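Local coordinates for protein DNA ligase (Aquifex aeolicus, PDB 3QWU) that probably joins nucleic acid ends as an ATP-dependent ligase and binds adenosine and calcium, at residues G58-L63 against A228-S233; C105-D110 against F306-R311; A235-I240 against E279-A284; A318-L323 against W344-D349. One frame throughout, in Å; residues are numbered along the deposited sequence. Where two conformers were deposited one is given.

Contact 1 of 4, residues G58-L63 against A228-S233; sequences GRIFLL and AKYITS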
loop_
_atom_site.group_PDB
_atom_site.type_symbol
_atom_site.label_atom_id
_atom_site.label_comp_id
_atom_site.label_asym_id
_atom_site.label_seq_id
_atom_site.Cartn_x
_atom_site.Cartn_y
_atom_site.Cartn_z
ATOM N N GLY A 58 20.622 -5.799 2.342
ATOM C CA GLY A 58 19.459 -6.612 2.026
ATOM C C GLY A 58 18.853 -7.314 3.242
ATOM O O GLY A 58 19.491 -7.480 4.298
ATOM N N ARG A 59 17.606 -7.705 3.071
ATOM C CA ARG A 59 16.789 -8.294 4.080
ATOM C C ARG A 59 16.538 -9.718 3.643
ATOM O O ARG A 59 16.162 -9.932 2.514
ATOM C CB ARG A 59 15.456 -7.514 4.131
ATOM C CG ARG A 59 14.756 -7.440 5.510
ATOM C CD ARG A 59 13.611 -6.380 5.608
ATOM N NE ARG A 59 13.924 -5.133 6.362
ATOM C CZ ARG A 59 14.011 -3.907 5.793
ATOM N NH1 ARG A 59 14.276 -2.843 6.542
ATOM N NH2 ARG A 59 13.851 -3.706 4.457
ATOM N N ILE A 60 16.771 -10.688 4.521
ATOM C CA ILE A 60 16.218 -12.022 4.332
ATOM C C ILE A 60 14.925 -12.141 5.129
ATOM O O ILE A 60 14.772 -11.558 6.246
ATOM C CB ILE A 60 17.157 -13.205 4.752
ATOM C CG1 ILE A 60 17.806 -12.992 6.111
ATOM C CG2 ILE A 60 18.206 -13.425 3.732
ATOM C CD1 ILE A 60 18.815 -14.113 6.544
ATOM N N PHE A 61 14.013 -12.940 4.578
ATOM C CA PHE A 61 12.674 -13.148 5.153
ATOM C C PHE A 61 12.582 -14.508 5.824
ATOM O O PHE A 61 11.708 -14.716 6.682
ATOM C CB PHE A 61 11.604 -13.055 4.066
ATOM C CG PHE A 61 11.292 -11.630 3.595
ATOM C CD1 PHE A 61 12.303 -10.760 3.156
ATOM C CD2 PHE A 61 9.959 -11.202 3.528
ATOM C CE1 PHE A 61 11.990 -9.447 2.717
ATOM C CE2 PHE A 61 9.622 -9.908 3.089
ATOM C CZ PHE A 61 10.650 -9.026 2.672
ATOM N N LEU A 62 13.448 -15.442 5.428
ATOM C CA LEU A 62 13.469 -16.790 6.035
ATOM C C LEU A 62 14.798 -16.860 6.706
ATOM O O LEU A 62 15.824 -16.607 6.092
ATOM C CB LEU A 62 13.302 -17.910 5.000
ATOM C CG LEU A 62 11.866 -18.162 4.527
ATOM C CD1 LEU A 62 11.767 -19.224 3.408
ATOM C CD2 LEU A 62 10.993 -18.583 5.701
ATOM N N LEU A 63 14.797 -17.088 8.001
ATOM C CA LEU A 63 16.054 -17.014 8.745
ATOM C C LEU A 63 16.934 -18.195 8.318
ATOM O O LEU A 63 18.080 -18.019 7.921
ATOM C CB LEU A 63 15.784 -17.006 10.255
ATOM C CG LEU A 63 16.917 -16.866 11.255
ATOM C CD1 LEU A 63 17.842 -15.704 10.951
ATOM C CD2 LEU A 63 16.252 -16.669 12.648
ATOM N N ALA A 228 23.625 -8.887 5.631
ATOM C CA ALA A 228 22.174 -9.154 5.537
ATOM C C ALA A 228 21.508 -8.906 6.863
ATOM O O ALA A 228 22.088 -9.133 7.886
ATOM C CB ALA A 228 21.900 -10.566 5.070
ATOM N N LYS A 229 20.266 -8.441 6.849
ATOM C CA LYS A 229 19.573 -8.125 8.097
ATOM C C LYS A 229 18.257 -8.897 8.215
ATOM O O LYS A 229 17.621 -9.255 7.199
ATOM C CB LYS A 229 19.315 -6.627 8.210
ATOM C CG LYS A 229 18.429 -6.029 7.106
ATOM C CD LYS A 229 18.120 -4.524 7.437
ATOM C CE LYS A 229 18.077 -3.624 6.195
ATOM N NZ LYS A 229 16.870 -3.727 5.331
ATOM N N TYR A 230 17.858 -9.147 9.445
ATOM C CA TYR A 230 16.612 -9.819 9.715
ATOM C C TYR A 230 15.939 -9.110 10.892
ATOM O O TYR A 230 16.622 -8.765 11.879
ATOM C CB TYR A 230 16.879 -11.289 10.000
ATOM C CG TYR A 230 15.663 -12.055 10.336
ATOM C CD1 TYR A 230 15.266 -12.238 11.666
ATOM C CD2 TYR A 230 14.872 -12.615 9.317
ATOM C CE1 TYR A 230 14.088 -12.981 11.978
ATOM C CE2 TYR A 230 13.715 -13.334 9.588
ATOM C CZ TYR A 230 13.306 -13.517 10.922
ATOM O OH TYR A 230 12.128 -14.217 11.163
ATOM N N ILE A 231 14.612 -8.879 10.758
ATOM C CA ILE A 231 13.807 -8.062 11.691
ATOM C C ILE A 231 12.849 -8.966 12.502
ATOM O O ILE A 231 12.314 -9.961 12.003
ATOM C CB ILE A 231 13.019 -6.981 10.896
ATOM C CG1 ILE A 231 13.978 -6.341 9.840
ATOM C CG2 ILE A 231 12.363 -5.875 11.794
ATOM C CD1 ILE A 231 15.088 -5.253 10.270
ATOM N N THR A 232 12.658 -8.634 13.766
ATOM C CA THR A 232 11.709 -9.365 14.600
ATOM C C THR A 232 10.277 -9.012 14.200
ATOM O O THR A 232 10.016 -7.965 13.605
ATOM C CB THR A 232 11.904 -9.036 16.067
ATOM O OG1 THR A 232 11.718 -7.613 16.281
ATOM C CG2 THR A 232 13.334 -9.494 16.542
ATOM N N SER A 233 9.341 -9.895 14.523
ATOM C CA SER A 233 7.972 -9.648 14.172
ATOM C C SER A 233 7.471 -8.497 14.997
ATOM O O SER A 233 6.740 -7.658 14.462
ATOM C CB SER A 233 7.120 -10.870 14.377
ATOM O OG SER A 233 7.358 -11.349 15.633
HETATM O O HOH W 1 13.749 -9.466 7.775
HETATM O O HOH W 2 11.450 -15.759 9.045
#
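The carbonyl oxygen Gly58 O is gripped twice, by one hydrogen bond from Lys229 N (2.8 Å, nearly along the C=O axis) and by a CA-H...O contact from Ala228 CA at 3.4 Å. Two residues on, Ile60 N donates to Lys229 O at 3.2 Å, so the bonds flank Arg59, which forms a parallel bridge with Lys229, their side chains on the same face of the sheet. There the two cross obliquely, Lys229 NZ sitting over one face of the guanidinium, 2.9 Å from Arg59 CZ, while Ile231 CG1 lies at its edge. Such close like charges would be expected to lower the proton affinity of the lysine, whose side chain lines the adenosine pocket. An alanine here in place of Arg59 would remove that flat group and probably leave the lysine end less well confined beside the nucleoside. Tyr230, CG anti to its backbone N (chi1 178°), brings CD2 to within 3.2 Å of Ile60 O and takes Leu63 CB over one ring face. One water links Ile60 O to Ile231 N, another Phe61 O to Tyr230 OH. Strand 58-60 ends the mixed sheet within this chain, but a strand of the second subunit continues it antiparallel; helices 195-210 and 254-269 pack on Tyr230 through Leu205 and Phe265.

Contact 2 of 4, residues C105-D110 against F306-R311; sequences CPFTTD and FTCKFR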
loop_
_atom_site.group_PDB
_atom_site.type_symbol
_atom_site.label_atom_id
_atom_site.label_comp_id
_atom_site.label_asym_id
_atom_site.label_seq_id
_atom_site.Cartn_x
_atom_site.Cartn_y
_atom_site.Cartn_z
ATOM N N CYS A 105 24.105 16.839 9.914
ATOM C CA CYS A 105 23.017 16.856 10.894
ATOM C C CYS A 105 23.365 17.828 11.993
ATOM O O CYS A 105 24.340 17.615 12.719
ATOM C CB CYS A 105 22.825 15.493 11.521
ATOM S SG CYS A 105 21.461 15.570 12.733
ATOM N N PRO A 106 22.587 18.905 12.117
ATOM C CA PRO A 106 22.875 19.908 13.142
ATOM C C PRO A 106 22.688 19.374 14.568
ATOM O O PRO A 106 23.384 19.790 15.486
ATOM C CB PRO A 106 21.865 21.036 12.840
ATOM C CG PRO A 106 21.258 20.725 11.563
ATOM C CD PRO A 106 21.454 19.294 11.253
ATOM N N PHE A 107 21.760 18.445 14.747
ATOM C CA PHE A 107 21.551 17.879 16.064
ATOM C C PHE A 107 22.683 16.927 16.415
ATOM O O PHE A 107 23.342 17.125 17.445
ATOM C CB PHE A 107 20.201 17.175 16.154
ATOM C CG PHE A 107 20.061 16.267 17.344
ATOM C CD1 PHE A 107 19.765 16.774 18.576
ATOM C CD2 PHE A 107 20.219 14.907 17.211
ATOM C CE1 PHE A 107 19.595 15.959 19.652
ATOM C CE2 PHE A 107 20.089 14.081 18.293
ATOM C CZ PHE A 107 19.757 14.606 19.517
ATOM N N THR A 108 22.906 15.909 15.584
ATOM C CA THR A 108 23.974 14.917 15.827
ATOM C C THR A 108 25.342 15.594 15.928
ATOM O O THR A 108 26.114 15.275 16.819
ATOM C CB THR A 108 24.041 13.800 14.725
ATOM O OG1 THR A 108 22.718 13.378 14.383
ATOM C CG2 THR A 108 24.972 12.584 15.170
ATOM N N THR A 109 25.651 16.518 15.031
ATOM C CA THR A 109 26.922 17.272 15.110
ATOM C C THR A 109 27.063 18.104 16.401
ATOM O O THR A 109 28.131 18.142 16.984
ATOM C CB THR A 109 27.115 18.239 13.922
ATOM O OG1 THR A 109 27.048 17.503 12.725
ATOM C CG2 THR A 109 28.480 18.972 14.019
ATOM N N ASP A 110 25.998 18.789 16.814
ATOM C CA ASP A 110 25.990 19.538 18.085
ATOM C C ASP A 110 26.274 18.619 19.286
ATOM O O ASP A 110 26.992 18.955 20.219
ATOM C CB ASP A 110 24.603 20.181 18.252
ATOM C CG ASP A 110 24.428 20.893 19.584
ATOM O OD1 ASP A 110 24.371 20.199 20.613
ATOM O OD2 ASP A 110 24.339 22.136 19.603
ATOM N N PHE A 306 8.011 15.811 18.671
ATOM C CA PHE A 306 9.411 15.396 18.903
ATOM C C PHE A 306 10.058 16.286 19.912
ATOM O O PHE A 306 9.717 17.472 19.950
ATOM C CB PHE A 306 10.197 15.494 17.609
ATOM C CG PHE A 306 9.764 14.502 16.616
ATOM C CD1 PHE A 306 8.621 14.703 15.883
ATOM C CD2 PHE A 306 10.452 13.342 16.443
ATOM C CE1 PHE A 306 8.195 13.757 14.979
ATOM C CE2 PHE A 306 10.041 12.417 15.519
ATOM C CZ PHE A 306 8.913 12.609 14.809
ATOM N N THR A 307 10.957 15.747 20.738
ATOM C CA THR A 307 11.658 16.580 21.717
ATOM C C THR A 307 13.139 16.251 21.788
ATOM O O THR A 307 13.518 15.110 21.804
ATOM C CB THR A 307 11.017 16.506 23.142
ATOM O OG1 THR A 307 11.727 17.386 24.046
ATOM C CG2 THR A 307 11.058 15.098 23.714
ATOM N N CYS A 308 13.997 17.247 21.796
ATOM C CA CYS A 308 15.443 16.980 21.805
ATOM C C CYS A 308 16.213 18.182 22.338
ATOM O O CYS A 308 15.649 19.260 22.492
ATOM C CB CYS A 308 15.904 16.558 20.416
ATOM S SG CYS A 308 15.548 17.795 19.131
ATOM N N LYS A 309 17.485 17.961 22.674
ATOM C CA LYS A 309 18.352 18.917 23.437
ATOM C C LYS A 309 19.574 19.381 22.654
ATOM O O LYS A 309 20.238 18.559 22.039
ATOM C CB LYS A 309 18.944 18.176 24.612
ATOM C CG LYS A 309 18.433 18.497 25.917
ATOM C CD LYS A 309 18.886 17.386 26.893
ATOM C CE LYS A 309 20.233 17.694 27.536
ATOM N NZ LYS A 309 20.716 16.656 28.497
ATOM N N PHE A 310 19.931 20.647 22.737
ATOM C CA PHE A 310 21.139 21.113 22.076
ATOM C C PHE A 310 22.032 21.880 23.014
ATOM O O PHE A 310 21.548 22.522 23.923
ATOM C CB PHE A 310 20.859 22.049 20.912
ATOM C CG PHE A 310 20.002 21.484 19.869
ATOM C CD1 PHE A 310 18.662 21.248 20.114
ATOM C CD2 PHE A 310 20.507 21.260 18.598
ATOM C CE1 PHE A 310 17.835 20.738 19.119
ATOM C CE2 PHE A 310 19.689 20.781 17.577
ATOM C CZ PHE A 310 18.355 20.498 17.833
ATOM N N ARG A 311 23.333 21.826 22.749
ATOM C CA ARG A 311 24.327 22.696 23.381
ATOM C C ARG A 311 24.244 24.117 22.807
ATOM O O ARG A 311 24.416 25.095 23.548
ATOM C CB ARG A 311 25.726 22.115 23.195
ATOM C CG ARG A 311 25.792 20.651 23.659
ATOM C CD ARG A 311 27.180 20.134 23.790
ATOM N NE ARG A 311 27.772 20.541 25.058
ATOM C CZ ARG A 311 29.022 20.266 25.436
ATOM N NH1 ARG A 311 29.447 20.704 26.619
ATOM N NH2 ARG A 311 29.838 19.568 24.646
#
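The rings of Phe107 and Phe310 meet edge-to-face, planes 79° apart and centroids separated by 5.6 Å. Phe107 CD1 stands over one face of the Phe310 ring, offset toward its rim, while Asp110 OD2 and Pro106 O lie at the edge of that ring. At the edge of Phe107 is Lys309 O, 3.6 Å from CE1; Cys308 adds an oblique sulfur-aromatic contact, and its CB touches Phe107 CE1 at 3.8 Å. Asp110, with CG anti to the backbone N (chi1 175°), turns its carboxylate to the end of the strand, where the syn lone pair of OD1 accepts a nearly straight bond from Arg311 N (2.9 Å, 168°). OD2 takes bonds from Lys312 N and Asn315 ND2. An alanine here in place of Asp110 would remove these acceptors and probably loosen the turn from strand 303-310 into helix 313-325. Cys105 SG caps helix 106-115 by accepting from Thr108 N. The contact thus joins a helix of the RNA ligase region to the C-terminal region: Phe107 also touches Tyr84 on strand 84-91, and Phe310 also touches helix 313-325 and Leu346 of strand 343-352.

Contact 3 of 4, residues A235-I240 against E279-A284; sequences ANLMDI and EELGRA. With CA (calcium ion), chain D.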
loop_
_atom_site.group_PDB
_atom_site.type_symbol
_atom_site.label_atom_id
_atom_site.label_comp_id
_atom_site.label_asym_id
_atom_site.label_seq_id
_atom_site.Cartn_x
_atom_site.Cartn_y
_atom_site.Cartn_z
ATOM N N ALA A 235 9.146 -5.814 15.896
ATOM C CA ALA A 235 9.533 -4.554 15.286
ATOM C C ALA A 235 8.761 -4.318 14.023
ATOM O O ALA A 235 8.450 -3.197 13.700
ATOM C CB ALA A 235 11.014 -4.538 14.998
ATOM N N ASN A 236 8.516 -5.353 13.248
ATOM C CA ASN A 236 7.716 -5.209 12.055
ATOM C C ASN A 236 6.313 -4.706 12.380
ATOM O O ASN A 236 5.860 -3.734 11.800
ATOM C CB ASN A 236 7.633 -6.552 11.275
ATOM C CG ASN A 236 8.892 -6.849 10.508
ATOM O OD1 ASN A 236 9.419 -5.967 9.807
ATOM N ND2 ASN A 236 9.363 -8.091 10.566
ATOM N N LEU A 237 5.672 -5.329 13.370
ATOM C CA LEU A 237 4.395 -4.848 13.846
ATOM C C LEU A 237 4.424 -3.340 14.265
ATOM O O LEU A 237 3.604 -2.553 13.820
ATOM C CB LEU A 237 3.907 -5.720 14.989
ATOM C CG LEU A 237 3.454 -7.098 14.556
ATOM C CD1 LEU A 237 3.316 -8.004 15.783
ATOM C CD2 LEU A 237 2.171 -7.006 13.739
ATOM N N MET A 238 5.378 -2.981 15.116
ATOM C CA MET A 238 5.499 -1.642 15.658
ATOM C C MET A 238 5.722 -0.633 14.505
ATOM O O MET A 238 5.245 0.478 14.568
ATOM C CB MET A 238 6.707 -1.552 16.599
ATOM C CG MET A 238 6.494 -1.553 18.061
ATOM S SD MET A 238 5.051 -0.654 18.780
ATOM C CE MET A 238 3.851 -2.032 18.762
ATOM N N ASP A 239 6.477 -1.012 13.487
ATOM C CA ASP A 239 6.607 -0.118 12.333
ATOM C C ASP A 239 5.258 0.156 11.718
ATOM O O ASP A 239 4.983 1.312 11.404
ATOM C CB ASP A 239 7.548 -0.624 11.259
ATOM C CG ASP A 239 8.996 -0.542 11.686
ATOM O OD1 ASP A 239 9.320 0.173 12.658
ATOM O OD2 ASP A 239 9.807 -1.205 11.039
ATOM N N ILE A 240 4.406 -0.868 11.578
ATOM C CA ILE A 240 3.141 -0.630 10.923
ATOM C C ILE A 240 2.365 0.353 11.779
ATOM O O ILE A 240 1.913 1.374 11.295
ATOM C CB ILE A 240 2.375 -1.929 10.653
ATOM C CG1 ILE A 240 3.187 -2.807 9.732
ATOM C CG2 ILE A 240 1.064 -1.601 10.010
ATOM C CD1 ILE A 240 2.552 -4.117 9.392
ATOM N N GLU A 279 -4.423 -11.075 15.481
ATOM C CA GLU A 279 -4.941 -9.939 16.215
ATOM C C GLU A 279 -3.907 -8.830 16.261
ATOM O O GLU A 279 -4.224 -7.659 16.080
ATOM C CB GLU A 279 -5.392 -10.321 17.644
ATOM C CG GLU A 279 -6.317 -9.245 18.288
ATOM C CD GLU A 279 -6.469 -9.344 19.808
ATOM O OE1 GLU A 279 -6.698 -10.469 20.327
ATOM O OE2 GLU A 279 -6.386 -8.281 20.480
ATOM N N GLU A 280 -2.661 -9.196 16.492
ATOM C CA GLU A 280 -1.623 -8.190 16.559
ATOM C C GLU A 280 -1.476 -7.439 15.237
ATOM O O GLU A 280 -1.420 -6.191 15.235
ATOM C CB GLU A 280 -0.316 -8.808 17.060
ATOM C CG GLU A 280 -0.337 -9.096 18.579
ATOM C CD GLU A 280 0.591 -10.277 19.020
ATOM O OE1 GLU A 280 1.633 -10.464 18.362
ATOM O OE2 GLU A 280 0.280 -11.014 20.034
ATOM N N LEU A 281 -1.489 -8.138 14.100
ATOM C CA LEU A 281 -1.407 -7.398 12.828
ATOM C C LEU A 281 -2.609 -6.392 12.650
ATOM O O LEU A 281 -2.411 -5.270 12.233
ATOM C CB LEU A 281 -1.178 -8.334 11.612
ATOM C CG LEU A 281 -1.216 -7.593 10.245
ATOM C CD1 LEU A 281 -0.137 -6.503 10.099
ATOM C CD2 LEU A 281 -1.181 -8.576 9.056
ATOM N N GLY A 282 -3.825 -6.813 13.004
ATOM C CA GLY A 282 -5.018 -5.991 13.004
ATOM C C GLY A 282 -4.882 -4.762 13.894
ATOM O O GLY A 282 -5.219 -3.634 13.508
ATOM N N ARG A 283 -4.378 -4.976 15.105
ATOM C CA ARG A 283 -4.127 -3.869 16.041
ATOM C C ARG A 283 -3.105 -2.935 15.554
ATOM O O ARG A 283 -3.204 -1.771 15.757
ATOM C CB ARG A 283 -3.699 -4.402 17.410
ATOM C CG ARG A 283 -4.882 -4.925 18.174
ATOM C CD ARG A 283 -4.499 -5.337 19.575
ATOM N NE ARG A 283 -5.709 -5.661 20.324
ATOM C CZ ARG A 283 -6.561 -4.767 20.829
ATOM N NH1 ARG A 283 -6.359 -3.436 20.703
ATOM N NH2 ARG A 283 -7.645 -5.214 21.470
ATOM N N ALA A 284 -2.069 -3.429 14.936
ATOM C CA ALA A 284 -1.095 -2.544 14.419
ATOM C C ALA A 284 -1.760 -1.541 13.450
ATOM O O ALA A 284 -1.537 -0.361 13.596
ATOM C CB ALA A 284 -0.005 -3.314 13.773
HETATM CA CA CA D . 10.911 -0.185 14.606
HETATM O O HOH W 3 11.618 -1.256 12.768
HETATM O O HOH W 4 11.781 1.352 13.057
#
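Leu237 straddles helix 276-299 with its two methyls, CD2 on the backbone at Leu281 CA (3.7 Å) and CD1 on Glu280 CB (3.9 Å). This is a helix-helix pair running in roughly the same direction: the short axes lie 28° apart and approach to 8.9 Å, with no hydrogen bond between them. The closeness rests on Ala284, whose methyl touches Leu237 O at 3.7 Å and Ile240 CB at 4.2 Å. A turn along from Leu237, Ile240 has CG1 anti to its carbonyl carbon (chi1 -62°) and runs extended toward Leu281, the two side chains crossing obliquely so that Ile240 CD1 meets Leu281 CD1 at 3.7 Å; Leu281 gets there with CG anti to its own backbone N (chi1 175°). On helix 276-299, Arg283 NE donates in the guanidinium plane to the anti lone pair of Glu279 OE2, a salt bridge, and the same arginine makes a cation-pi contact with Tyr278 of the second subunit. Helix 233-242 thus has two tasks, packing here through Leu237 and Ile240 while Asp239 points away from this partner to the metal. There Asp82 and Glu143 join it, together with two waters, and Asp239 OD1 binds the calcium ion at 2.5 Å.

Contact 4 of 4, residues A318-L323 against W344-D349; sequences ALLELL and WRLEFD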
loop_
_atom_site.group_PDB
_atom_site.type_symbol
_atom_site.label_atom_id
_atom_site.label_comp_id
_atom_site.label_asym_id
_atom_site.label_seq_id
_atom_site.Cartn_x
_atom_site.Cartn_y
_atom_site.Cartn_z
ATOM N N ALA A 318 18.858 25.573 13.140
ATOM C CA ALA A 318 19.338 24.915 11.922
ATOM C C ALA A 318 18.638 23.569 11.707
ATOM O O ALA A 318 18.336 23.192 10.547
ATOM C CB ALA A 318 20.849 24.732 11.954
ATOM N N LEU A 319 18.353 22.849 12.800
ATOM C CA LEU A 319 17.641 21.582 12.663
ATOM C C LEU A 319 16.210 21.782 12.134
ATOM O O LEU A 319 15.825 21.073 11.224
ATOM C CB LEU A 319 17.621 20.759 13.954
ATOM C CG LEU A 319 16.709 19.532 13.743
ATOM C CD1 LEU A 319 17.481 18.417 12.992
ATOM C CD2 LEU A 319 16.124 19.039 15.017
ATOM N N LEU A 320 15.432 22.697 12.721
ATOM C CA LEU A 320 14.098 23.061 12.180
ATOM C C LEU A 320 14.153 23.365 10.708
ATOM O O LEU A 320 13.309 22.889 9.940
ATOM C CB LEU A 320 13.485 24.297 12.864
ATOM C CG LEU A 320 13.075 24.097 14.328
ATOM C CD1 LEU A 320 12.655 25.400 14.944
ATOM C CD2 LEU A 320 11.981 23.050 14.513
ATOM N N GLU A 321 15.125 24.186 10.316
ATOM C CA GLU A 321 15.229 24.600 8.911
ATOM C C GLU A 321 15.597 23.388 8.028
ATOM O O GLU A 321 15.054 23.224 6.919
ATOM C CB GLU A 321 16.184 25.800 8.750
ATOM C CG GLU A 321 15.624 27.097 9.442
ATOM C CD GLU A 321 16.496 28.365 9.291
ATOM O OE1 GLU A 321 17.719 28.264 9.018
ATOM O OE2 GLU A 321 15.945 29.480 9.477
ATOM N N LEU A 322 16.466 22.506 8.524
ATOM C CA LEU A 322 16.718 21.268 7.773
ATOM C C LEU A 322 15.423 20.442 7.563
ATOM O O LEU A 322 15.102 20.033 6.441
ATOM C CB LEU A 322 17.814 20.411 8.413
ATOM C CG LEU A 322 18.076 19.151 7.577
ATOM C CD1 LEU A 322 18.445 19.582 6.121
ATOM C CD2 LEU A 322 19.105 18.184 8.204
ATOM N N LEU A 323 14.667 20.224 8.621
ATOM C CA LEU A 323 13.501 19.371 8.520
ATOM C C LEU A 323 12.383 19.953 7.611
ATOM O O LEU A 323 11.709 19.215 6.929
ATOM C CB LEU A 323 12.994 18.988 9.916
ATOM C CG LEU A 323 13.534 17.654 10.483
ATOM C CD1 LEU A 323 14.978 17.486 10.269
ATOM C CD2 LEU A 323 13.231 17.528 11.970
ATOM N N TRP A 344 19.749 23.961 25.294
ATOM C CA TRP A 344 18.505 24.451 24.722
ATOM C C TRP A 344 17.565 23.263 24.447
ATOM O O TRP A 344 17.917 22.370 23.680
ATOM C CB TRP A 344 18.826 25.216 23.455
ATOM C CG TRP A 344 19.505 26.471 23.787
ATOM C CD1 TRP A 344 20.853 26.671 23.965
ATOM C CD2 TRP A 344 18.876 27.722 24.053
ATOM N NE1 TRP A 344 21.094 27.984 24.294
ATOM C CE2 TRP A 344 19.901 28.650 24.362
ATOM C CE3 TRP A 344 17.539 28.156 24.054
ATOM C CZ2 TRP A 344 19.638 29.983 24.659
ATOM C CZ3 TRP A 344 17.275 29.496 24.350
ATOM C CH2 TRP A 344 18.321 30.392 24.651
ATOM N N ARG A 345 16.399 23.229 25.087
ATOM C CA ARG A 345 15.407 22.184 24.808
ATOM C C ARG A 345 14.531 22.539 23.595
ATOM O O ARG A 345 13.982 23.647 23.527
ATOM C CB ARG A 345 14.527 21.938 26.027
ATOM C CG ARG A 345 13.280 21.171 25.744
ATOM C CD ARG A 345 13.584 19.781 25.332
ATOM N NE ARG A 345 14.175 19.040 26.426
ATOM C CZ ARG A 345 14.519 17.767 26.375
ATOM N NH1 ARG A 345 14.370 17.063 25.259
ATOM N NH2 ARG A 345 15.041 17.198 27.447
ATOM N N LEU A 346 14.442 21.635 22.622
ATOM C CA LEU A 346 13.550 21.838 21.473
ATOM C C LEU A 346 12.409 20.831 21.481
ATOM O O LEU A 346 12.623 19.627 21.678
ATOM C CB LEU A 346 14.284 21.721 20.158
ATOM C CG LEU A 346 13.435 21.925 18.899
ATOM C CD1 LEU A 346 12.910 23.364 18.784
ATOM C CD2 LEU A 346 14.285 21.563 17.715
ATOM N N GLU A 347 11.199 21.334 21.270
ATOM C CA GLU A 347 10.033 20.480 21.055
ATOM C C GLU A 347 9.392 20.943 19.787
ATOM O O GLU A 347 9.216 22.133 19.604
ATOM C CB GLU A 347 8.989 20.622 22.179
ATOM C CG GLU A 347 9.400 20.134 23.553
ATOM C CD GLU A 347 8.227 20.092 24.530
ATOM O OE1 GLU A 347 7.050 20.079 24.101
ATOM O OE2 GLU A 347 8.496 20.059 25.752
ATOM N N PHE A 348 9.001 20.024 18.919
ATOM C CA PHE A 348 8.354 20.444 17.687
ATOM C C PHE A 348 7.410 19.392 17.142
ATOM O O PHE A 348 7.499 18.210 17.487
ATOM C CB PHE A 348 9.397 20.872 16.631
ATOM C CG PHE A 348 10.189 19.740 16.060
ATOM C CD1 PHE A 348 11.380 19.338 16.648
ATOM C CD2 PHE A 348 9.765 19.085 14.891
ATOM C CE1 PHE A 348 12.131 18.271 16.105
ATOM C CE2 PHE A 348 10.509 18.031 14.346
ATOM C CZ PHE A 348 11.672 17.608 14.955
ATOM N N ASP A 349 6.510 19.860 16.278
ATOM C CA ASP A 349 5.512 19.030 15.683
ATOM C C ASP A 349 5.794 18.766 14.195
ATOM O O ASP A 349 6.192 19.681 13.464
ATOM C CB ASP A 349 4.159 19.712 15.869
ATOM C CG ASP A 349 3.686 19.713 17.342
ATOM O OD1 ASP A 349 4.226 18.934 18.189
ATOM O OD2 ASP A 349 2.724 20.469 17.647
#
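Helix 313-325 runs along one face of the three-stranded antiparallel sheet of the C-terminal region, its short axis 21° from that of the strand. Leu346 and Phe348, two residues apart on the strand, both point to the helix, and three leucines receive them in a wholly apolar contact. Phe348 holds CG between its backbone N and carbonyl carbon, the crowded position (chi1 71°), and with CG so placed CB and CG meet Leu320 CD2 while the far end of the ring reaches Leu323. Leu346 instead has CG anti to its backbone N, and its CD2 meets Leu319 CD2 at 4.1 Å; Leu319 has the same first torsion, and the two cross obliquely. Leu320 has CG anti to the carbonyl carbon and slides past the phenylalanine in the opposite direction, so that its CD2 lies 4.0 Å from Phe348 CB as well as 4.2 Å from Leu346 CD2. One branch therefore touches both strand residues. Pro139, from a loop, packs on Leu319 and Phe348, and the Phe306 ring on strand 303-310 meets the Phe348 ring. Leu323 is turned off the usual staggered position (chi1 -93°) and crosses the aromatic side chain at about a right angle, bringing its CD2 obliquely onto the ring tip, 3.4 Å from Phe348 CZ and 3.6 Å from Phe348 CE2.

From the N terminus, the chain first lays down strand 58-60, which contact 1 closes only when strand 227-231 returns beside it. Within that long loop lies helix 106-115, whose partner in contact 2 comes later, at strand 303-310, so contacts 1 and 2 cross. Contact 3 opens right after contact 1, on the helix following strand 227-231, touches it where Ile231 CG2 meets Asn236 OD1, and is nested inside the loop of contact 2. Contact 4 comes last, in series; it shares a sheet with contact 2, strands 303-310 and 343-352 being neighbours. Contacts 1 and 3 both reach the second subunit, while contact 2 ties the C-terminal sheet to the ligase region and contact 4 seats helix 313-325 on that sheet.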